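Local coordinates for protein folylpolyglutamate synthase/dihydrofolate synthase (Thermotoga maritima, PDB 1O5Z) that probably catalyses the ATP-dependent addition of L-glutamate to dihydropteroate, giving dihydrofolate, and to tetrahydrofolates, lengthening their polyglutamate tails, at residues S39-K44 against V136-F141; H327-L332 against E358-K363; R334-Y339 against G366-V371. All blocks are in the same frame, centred on the assembly; numbering follows the deposited sequence.

How the contacts relate
Contact 1 is far from the other two. Its centre lies about 38 Å from the centre of contact 2 and about 44 Å from that of contact 3, on the opposite side of the chain's centre. It joins two helices, one of them in the Mur ligase middle domain. Contacts 2 and 3 both lie in the glutamate ligase domain, with centres about 12 Å apart. They use successive turns of helix 326-339, and their segments alternate along the chain. Contact 2 sets that helix against helix 357-361, and contact 3 sets it against the approach to strand 370-373. None of the three contacts contains a bound ligand.

Contact 1. Residues S39-K44 against V136-F141; sequences SMLLSK and VTAMAF
The phenyl ring of Phe141 is the flat side chain of this contact, and Leu42 meets it obliquely. Leu42 CD1 lies 3.8 Å from Phe141 CD1, with Phe141 CE1 next nearest. The other methyl, CD2, reaches both Phe141 CD1 and the Phe141 CB at the root of the ring. The two side chains cross at about a right angle, and both leucine methyls lie on the same side of the ring plane, near CD1.

The motif is a pair of helices packed with their N-to-C directions 33° apart. Their local axes come within 10.1 Å. Helix 132-146 belongs to the Mur ligase middle domain, which is of the P-loop NTPase type. Its Val136 and Met139 point away from helix 36-44, and Met139 and Ala140 touch Ile96 of strand 96-98. The helix is therefore packed between that strand and helix 36-44.

Ala138 points at the partner helix, and its CA is 6.3 Å from the CA of Leu42. Leu41 and Leu42 both reach the Ala138 methyl. The first bond of the Leu41 side chain turns CG anti to the backbone N (chi1 178°), which sends the branch across to the alanine. Leu42 instead places CG anti to its carbonyl carbon, which brings both methyls to the phenylalanine, with CD2 also near Ala138 CB.

Every residue that touches is buried, and the contact is wholly apolar. Leu41 also packs on Ile118 and Leu122 of helix 105-122, and Leu42 on His49 and Val167. The tightest point is Leu41 CD2 against Ala138 CB: their 3.4 Å separation is shorter than the usual van der Waals contact of two carbons.

Contact 2. Residues H327-L332 against E358-K363; sequences HGAESL and EDILRK
Glu330 and Lys363 cross at about a right angle, each with a bend at chi2. The Lys363 chain starts beside helix 326-339, where its CG is 3.8 Å from Ala329 CB. It turns at chi2 (-47°) and runs extended past the carboxylate of Glu330. Its CD lies 3.6 Å from Glu330 OE1. The ammonium ends near the other oxygen, with NZ 3.6 Å from Glu330 OE2. This is a salt bridge without a hydrogen bond.

A water lies 2.8 Å from Glu330 OE1 and 2.7 Å from Lys363 O, so it links the glutamate to the lysine backbone.

Next to the charged pair the contact is apolar: Ala329 CB also meets Ile360 CG2 at 4.1 Å. The contact joins helix 326-339 to segment 358-363 within the Mur ligase glutamate ligase domain.

With an alanine in place of Lys363, the Glu330 carboxylate would probably lose this charge partner and a gap would open beside the Ala329 methyl where CG packs.

Lysine thus serves twice: its aliphatic stem packs on alanine, and its charge probably offsets that of the glutamate where both residues are partly exposed. The attraction is probably modest, since it rests on charge without a directed bond.

Contact 3. Residues R334-Y339 against G366-V371; sequences RSLKLY and GIFERV
Leu336 meets Phe368 where helix 326-339 nears its end. Leu336 CD1 stands 4.2 Å from CZ, the far tip of the Phe368 ring. It comes to the ring obliquely, and the two side chains cross at about a right angle. Leu336 starts out toward the other segment. Its CG is anti to the carbonyl carbon (chi1 -70°), which carries the methyls on toward the phenylalanine. Both residues are buried, and both also touch Val416 of strand 414-418.

The Phe368 ring has a neighbour in its own segment. Ile367 CG2 lies over one of its faces, 3.7 Å above the plane and offset toward the rim. Phe368 further packs on Leu345 and Leu347 of the adjacent strand 345-349.

Lys337 comes next. Its side chain bends at chi2 and chi4, and these bends bring its end nearer the other segment than its first bond would suggest. NZ stops 4.1 Å from Ile367 CD1. No hydrogen bond or salt bridge forms there: the charged end simply lies near a methyl. Ile367 points toward the helix and crosses the lysine at about a right angle. The lysine is exposed, so this is the outer margin of the contact.

The first segment ends at Tyr339, which turns to other partners. Its hydroxyl is hydrogen-bonded to Asn250 OD1 and to Gly269 N.

The contact is light, burying 129 Å² over both sides, and Leu336 and Ile367 contribute most of it. It is helix-on-sheet packing in the alpha/beta fold of the Mur ligase glutamate ligase domain. Phe368 leads into strand 370-373, which lies parallel to strand 345-349 after the beta-alpha-beta crossover through helix 357-361.

Contact 1. Residues S39-K44 against V136-F141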
# COMPACT_ATOMS: atom_id res chain seq x y z
N SER A 39 -9.71 0.22 20.96
CA SER A 39 -9.22 -0.28 22.23
C SER A 39 -10.25 -1.18 22.95
O SER A 39 -9.90 -2.25 23.46
CB SER A 39 -8.82 0.88 23.13
OG SER A 39 -7.82 1.64 22.51
N MET A 40 -11.51 -0.78 22.94
CA MET A 40 -12.57 -1.59 23.51
C MET A 40 -12.84 -2.88 22.72
O MET A 40 -13.01 -3.93 23.29
CB MET A 40 -13.85 -0.73 23.57
CG MET A 40 -15.03 -1.35 24.26
SD MET A 40 -16.50 -0.28 24.26
CE MET A 40 -15.71 1.30 24.63
N LEU A 41 -12.90 -2.82 21.41
CA LEU A 41 -13.04 -4.04 20.61
C LEU A 41 -11.94 -5.04 20.93
O LEU A 41 -12.21 -6.18 21.29
CB LEU A 41 -13.03 -3.71 19.12
CG LEU A 41 -13.11 -4.82 18.07
CD1 LEU A 41 -14.27 -5.75 18.36
CD2 LEU A 41 -13.23 -4.22 16.68
N LEU A 42 -10.69 -4.60 20.84
CA LEU A 42 -9.57 -5.45 21.14
C LEU A 42 -9.58 -6.01 22.57
O LEU A 42 -9.26 -7.18 22.80
CB LEU A 42 -8.27 -4.70 20.84
CG LEU A 42 -7.95 -4.49 19.35
CD1 LEU A 42 -6.76 -3.57 19.16
CD2 LEU A 42 -7.64 -5.81 18.74
N SER A 43 -9.95 -5.17 23.54
CA SER A 43 -10.07 -5.61 24.90
C SER A 43 -11.04 -6.76 25.05
O SER A 43 -10.78 -7.69 25.76
CB SER A 43 -10.58 -4.48 25.76
OG SER A 43 -10.64 -4.89 27.11
N LYS A 44 -12.19 -6.66 24.39
CA LYS A 44 -13.20 -7.69 24.45
C LYS A 44 -12.73 -8.96 23.71
O LYS A 44 -13.22 -10.02 24.01
CB LYS A 44 -14.52 -7.15 23.86
CG LYS A 44 -15.16 -6.02 24.70
CD LYS A 44 -16.71 -6.11 24.68
CE LYS A 44 -17.36 -5.32 25.79
NZ LYS A 44 -17.68 -6.06 27.09
N VAL A 136 -11.68 -4.37 10.63
CA VAL A 136 -10.71 -5.10 9.83
C VAL A 136 -9.37 -5.18 10.58
O VAL A 136 -8.68 -6.21 10.59
CB VAL A 136 -10.53 -4.45 8.45
CG1 VAL A 136 -9.45 -5.21 7.64
CG2 VAL A 136 -11.81 -4.45 7.73
N THR A 137 -9.00 -4.09 11.21
CA THR A 137 -7.76 -4.06 11.96
C THR A 137 -7.79 -5.05 13.10
O THR A 137 -6.83 -5.74 13.35
CB THR A 137 -7.49 -2.63 12.49
OG1 THR A 137 -7.38 -1.73 11.38
CG2 THR A 137 -6.14 -2.56 13.20
N ALA A 138 -8.90 -5.09 13.81
CA ALA A 138 -9.05 -6.02 14.92
C ALA A 138 -9.05 -7.47 14.41
O ALA A 138 -8.53 -8.39 15.08
CB ALA A 138 -10.32 -5.70 15.68
N MET A 139 -9.67 -7.66 13.24
CA MET A 139 -9.60 -8.94 12.57
C MET A 139 -8.17 -9.37 12.31
O MET A 139 -7.80 -10.48 12.58
CB MET A 139 -10.30 -8.87 11.23
CG MET A 139 -11.81 -8.86 11.29
SD MET A 139 -12.55 -8.92 9.60
CE MET A 139 -11.39 -10.09 8.79
N ALA A 140 -7.35 -8.47 11.76
CA ALA A 140 -5.96 -8.78 11.55
C ALA A 140 -5.28 -9.12 12.85
O ALA A 140 -4.63 -10.12 12.95
CB ALA A 140 -5.28 -7.64 10.89
N PHE A 141 -5.45 -8.28 13.87
CA PHE A 141 -4.81 -8.52 15.17
C PHE A 141 -5.17 -9.86 15.75
O PHE A 141 -4.34 -10.57 16.29
CB PHE A 141 -5.17 -7.46 16.19
CG PHE A 141 -4.42 -6.17 16.03
CD1 PHE A 141 -5.10 -4.97 16.09
CD2 PHE A 141 -3.03 -6.15 15.90
CE1 PHE A 141 -4.42 -3.72 15.94
CE2 PHE A 141 -2.36 -4.93 15.79
CZ PHE A 141 -3.06 -3.71 15.82

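Contact 2. Residues H327-L332 against E358-K363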
# COMPACT_ATOMS: atom_id res chain seq x y z
N HIS A 327 -1.23 14.86 -9.77
CA HIS A 327 0.04 14.53 -9.15
C HIS A 327 0.54 13.10 -9.42
O HIS A 327 1.66 12.91 -9.88
CB HIS A 327 -0.05 14.74 -7.64
CG HIS A 327 1.27 14.58 -6.95
ND1 HIS A 327 1.66 13.41 -6.33
CD2 HIS A 327 2.32 15.44 -6.82
CE1 HIS A 327 2.87 13.56 -5.83
NE2 HIS A 327 3.29 14.78 -6.10
N GLY A 328 -0.29 12.10 -9.15
CA GLY A 328 0.07 10.71 -9.39
C GLY A 328 0.39 10.40 -10.84
O GLY A 328 1.29 9.61 -11.15
N ALA A 329 -0.39 10.98 -11.73
CA ALA A 329 -0.18 10.84 -13.16
C ALA A 329 1.19 11.42 -13.61
O ALA A 329 1.94 10.83 -14.35
CB ALA A 329 -1.30 11.53 -13.88
N GLU A 330 1.49 12.60 -13.13
CA GLU A 330 2.78 13.24 -13.38
C GLU A 330 3.93 12.35 -12.90
O GLU A 330 4.93 12.24 -13.58
CB GLU A 330 2.80 14.59 -12.66
CG GLU A 330 3.99 15.50 -12.96
CD GLU A 330 3.74 16.38 -14.18
OE1 GLU A 330 3.59 15.79 -15.30
OE2 GLU A 330 3.68 17.63 -14.00
N SER A 331 3.79 11.72 -11.74
CA SER A 331 4.79 10.75 -11.27
C SER A 331 4.91 9.53 -12.16
O SER A 331 6.00 8.98 -12.33
CB SER A 331 4.43 10.20 -9.89
OG SER A 331 4.55 11.21 -8.95
N LEU A 332 3.78 9.08 -12.67
CA LEU A 332 3.78 7.94 -13.54
C LEU A 332 4.66 8.26 -14.73
O LEU A 332 5.50 7.48 -15.09
CB LEU A 332 2.35 7.59 -13.98
CG LEU A 332 2.29 6.49 -15.03
CD1 LEU A 332 2.97 5.25 -14.43
CD2 LEU A 332 0.89 6.19 -15.44
N GLU A 358 -9.49 16.02 -16.49
CA GLU A 358 -8.80 16.85 -17.46
C GLU A 358 -7.34 17.08 -17.05
O GLU A 358 -6.44 16.93 -17.85
CB GLU A 358 -9.53 18.18 -17.55
CG GLU A 358 -8.95 19.26 -18.45
CD GLU A 358 -9.56 20.60 -18.10
OE1 GLU A 358 -8.83 21.51 -17.67
OE2 GLU A 358 -10.79 20.71 -18.18
N ASP A 359 -7.13 17.42 -15.79
CA ASP A 359 -5.79 17.67 -15.33
C ASP A 359 -5.01 16.34 -15.29
O ASP A 359 -3.81 16.34 -15.43
CB ASP A 359 -5.78 18.40 -13.96
CG ASP A 359 -6.30 19.86 -14.05
OD1 ASP A 359 -7.10 20.20 -14.96
OD2 ASP A 359 -5.98 20.76 -13.22
N ILE A 360 -5.68 15.20 -15.15
CA ILE A 360 -4.97 13.91 -15.29
C ILE A 360 -4.56 13.62 -16.74
O ILE A 360 -3.41 13.27 -17.00
CB ILE A 360 -5.83 12.70 -14.76
CG1 ILE A 360 -6.02 12.76 -13.25
CG2 ILE A 360 -5.20 11.35 -15.17
CD1 ILE A 360 -7.19 11.90 -12.77
N LEU A 361 -5.51 13.76 -17.67
CA LEU A 361 -5.29 13.42 -19.09
C LEU A 361 -4.16 14.25 -19.71
O LEU A 361 -3.38 13.77 -20.55
CB LEU A 361 -6.58 13.64 -19.92
CG LEU A 361 -7.73 12.68 -19.67
CD1 LEU A 361 -9.07 13.12 -20.28
CD2 LEU A 361 -7.34 11.33 -20.17
N ARG A 362 -4.07 15.48 -19.26
CA ARG A 362 -3.09 16.41 -19.73
C ARG A 362 -1.67 16.01 -19.42
O ARG A 362 -0.75 16.43 -20.11
CB ARG A 362 -3.34 17.73 -19.06
CG ARG A 362 -4.64 18.40 -19.48
CD ARG A 362 -5.01 19.62 -18.64
NE ARG A 362 -4.58 20.87 -19.25
CZ ARG A 362 -5.32 21.58 -20.09
NH1 ARG A 362 -6.55 21.19 -20.45
NH2 ARG A 362 -4.86 22.70 -20.60
N LYS A 363 -1.48 15.21 -18.38
CA LYS A 363 -0.13 14.73 -18.03
C LYS A 363 0.42 13.81 -19.12
O LYS A 363 1.63 13.75 -19.37
CB LYS A 363 -0.15 14.00 -16.67
CG LYS A 363 -0.63 14.85 -15.49
CD LYS A 363 0.01 16.24 -15.44
CE LYS A 363 -0.51 17.04 -14.26
NZ LYS A 363 0.17 18.32 -14.08
O HOH W 1 3.59 14.96 -17.93

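Contact 3. Residues R334-Y339 against G366-V371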
# COMPACT_ATOMS: atom_id res chain seq x y z
N ARG A 334 6.99 10.45 -15.20
CA ARG A 334 8.39 10.51 -14.79
C ARG A 334 8.99 9.13 -14.75
O ARG A 334 10.07 8.88 -15.27
CB ARG A 334 8.50 11.09 -13.39
CG ARG A 334 8.06 12.51 -13.30
CD ARG A 334 8.77 13.33 -12.22
NE ARG A 334 8.62 14.75 -12.54
CZ ARG A 334 7.60 15.52 -12.15
NH1 ARG A 334 6.64 15.01 -11.38
NH2 ARG A 334 7.57 16.81 -12.51
N SER A 335 8.30 8.23 -14.09
CA SER A 335 8.72 6.84 -14.04
C SER A 335 8.79 6.16 -15.42
O SER A 335 9.76 5.47 -15.72
CB SER A 335 7.78 6.08 -13.09
OG SER A 335 8.13 6.46 -11.76
N LEU A 336 7.79 6.39 -16.26
CA LEU A 336 7.82 5.98 -17.67
C LEU A 336 9.02 6.47 -18.46
O LEU A 336 9.51 5.75 -19.31
CB LEU A 336 6.57 6.42 -18.40
CG LEU A 336 5.33 5.68 -18.00
CD1 LEU A 336 4.18 6.44 -18.50
CD2 LEU A 336 5.34 4.25 -18.56
N LYS A 337 9.48 7.69 -18.21
CA LYS A 337 10.59 8.24 -18.96
C LYS A 337 11.92 7.56 -18.58
O LYS A 337 12.90 7.56 -19.35
CB LYS A 337 10.67 9.76 -18.78
CG LYS A 337 9.45 10.60 -19.28
CD LYS A 337 9.93 12.01 -19.79
CE LYS A 337 8.89 13.20 -19.68
NZ LYS A 337 7.53 12.91 -20.24
N LEU A 338 11.96 6.98 -17.39
CA LEU A 338 13.17 6.34 -16.91
C LEU A 338 13.32 4.96 -17.49
O LEU A 338 14.40 4.56 -17.86
CB LEU A 338 13.14 6.19 -15.40
CG LEU A 338 13.53 7.40 -14.58
CD1 LEU A 338 13.37 7.04 -13.13
CD2 LEU A 338 14.97 7.86 -14.89
N TYR A 339 12.24 4.22 -17.54
CA TYR A 339 12.32 2.82 -17.82
C TYR A 339 11.90 2.47 -19.24
O TYR A 339 12.13 1.35 -19.69
CB TYR A 339 11.44 2.07 -16.81
CG TYR A 339 12.02 2.03 -15.40
CD1 TYR A 339 11.55 2.85 -14.40
CD2 TYR A 339 13.04 1.15 -15.07
CE1 TYR A 339 12.07 2.80 -13.12
CE2 TYR A 339 13.57 1.10 -13.80
CZ TYR A 339 13.08 1.92 -12.83
OH TYR A 339 13.60 1.89 -11.55
N GLY A 366 1.76 13.64 -25.51
CA GLY A 366 3.10 13.56 -26.07
C GLY A 366 3.87 12.31 -25.70
O GLY A 366 5.06 12.24 -25.96
N ILE A 367 3.20 11.31 -25.12
CA ILE A 367 3.90 10.10 -24.64
C ILE A 367 3.49 8.84 -25.36
O ILE A 367 4.31 7.97 -25.61
CB ILE A 367 3.66 9.90 -23.12
CG1 ILE A 367 4.36 10.99 -22.33
CG2 ILE A 367 4.19 8.57 -22.62
CD1 ILE A 367 3.93 10.98 -20.92
N PHE A 368 2.21 8.72 -25.69
CA PHE A 368 1.68 7.45 -26.15
C PHE A 368 1.48 7.46 -27.64
O PHE A 368 1.14 8.48 -28.24
CB PHE A 368 0.39 7.14 -25.43
CG PHE A 368 0.59 6.96 -23.99
CD1 PHE A 368 1.04 5.75 -23.51
CD2 PHE A 368 0.43 8.01 -23.11
CE1 PHE A 368 1.26 5.58 -22.16
CE2 PHE A 368 0.66 7.84 -21.75
CZ PHE A 368 1.07 6.62 -21.30
N GLU A 369 1.73 6.31 -28.23
CA GLU A 369 1.52 6.10 -29.61
C GLU A 369 0.03 5.82 -29.81
O GLU A 369 -0.45 5.90 -30.90
CB GLU A 369 2.31 4.87 -30.00
CG GLU A 369 2.86 4.86 -31.38
CD GLU A 369 4.03 5.76 -31.49
OE1 GLU A 369 4.37 6.10 -32.64
OE2 GLU A 369 4.58 6.11 -30.42
N ARG A 370 -0.68 5.45 -28.77
CA ARG A 370 -2.04 5.00 -28.92
C ARG A 370 -2.74 5.17 -27.59
O ARG A 370 -2.17 4.83 -26.53
CB ARG A 370 -2.05 3.54 -29.32
CG ARG A 370 -3.43 2.96 -29.59
CD ARG A 370 -3.37 1.52 -30.00
NE ARG A 370 -4.71 0.95 -30.15
CZ ARG A 370 -4.95 -0.34 -30.11
NH1 ARG A 370 -3.97 -1.19 -29.91
NH2 ARG A 370 -6.19 -0.80 -30.25
N VAL A 371 -3.95 5.73 -27.65
CA VAL A 371 -4.72 6.04 -26.47
C VAL A 371 -6.10 5.41 -26.63
O VAL A 371 -6.80 5.59 -27.63
CB VAL A 371 -4.81 7.56 -26.19
CG1 VAL A 371 -5.66 7.85 -24.93
CG2 VAL A 371 -3.41 8.16 -26.03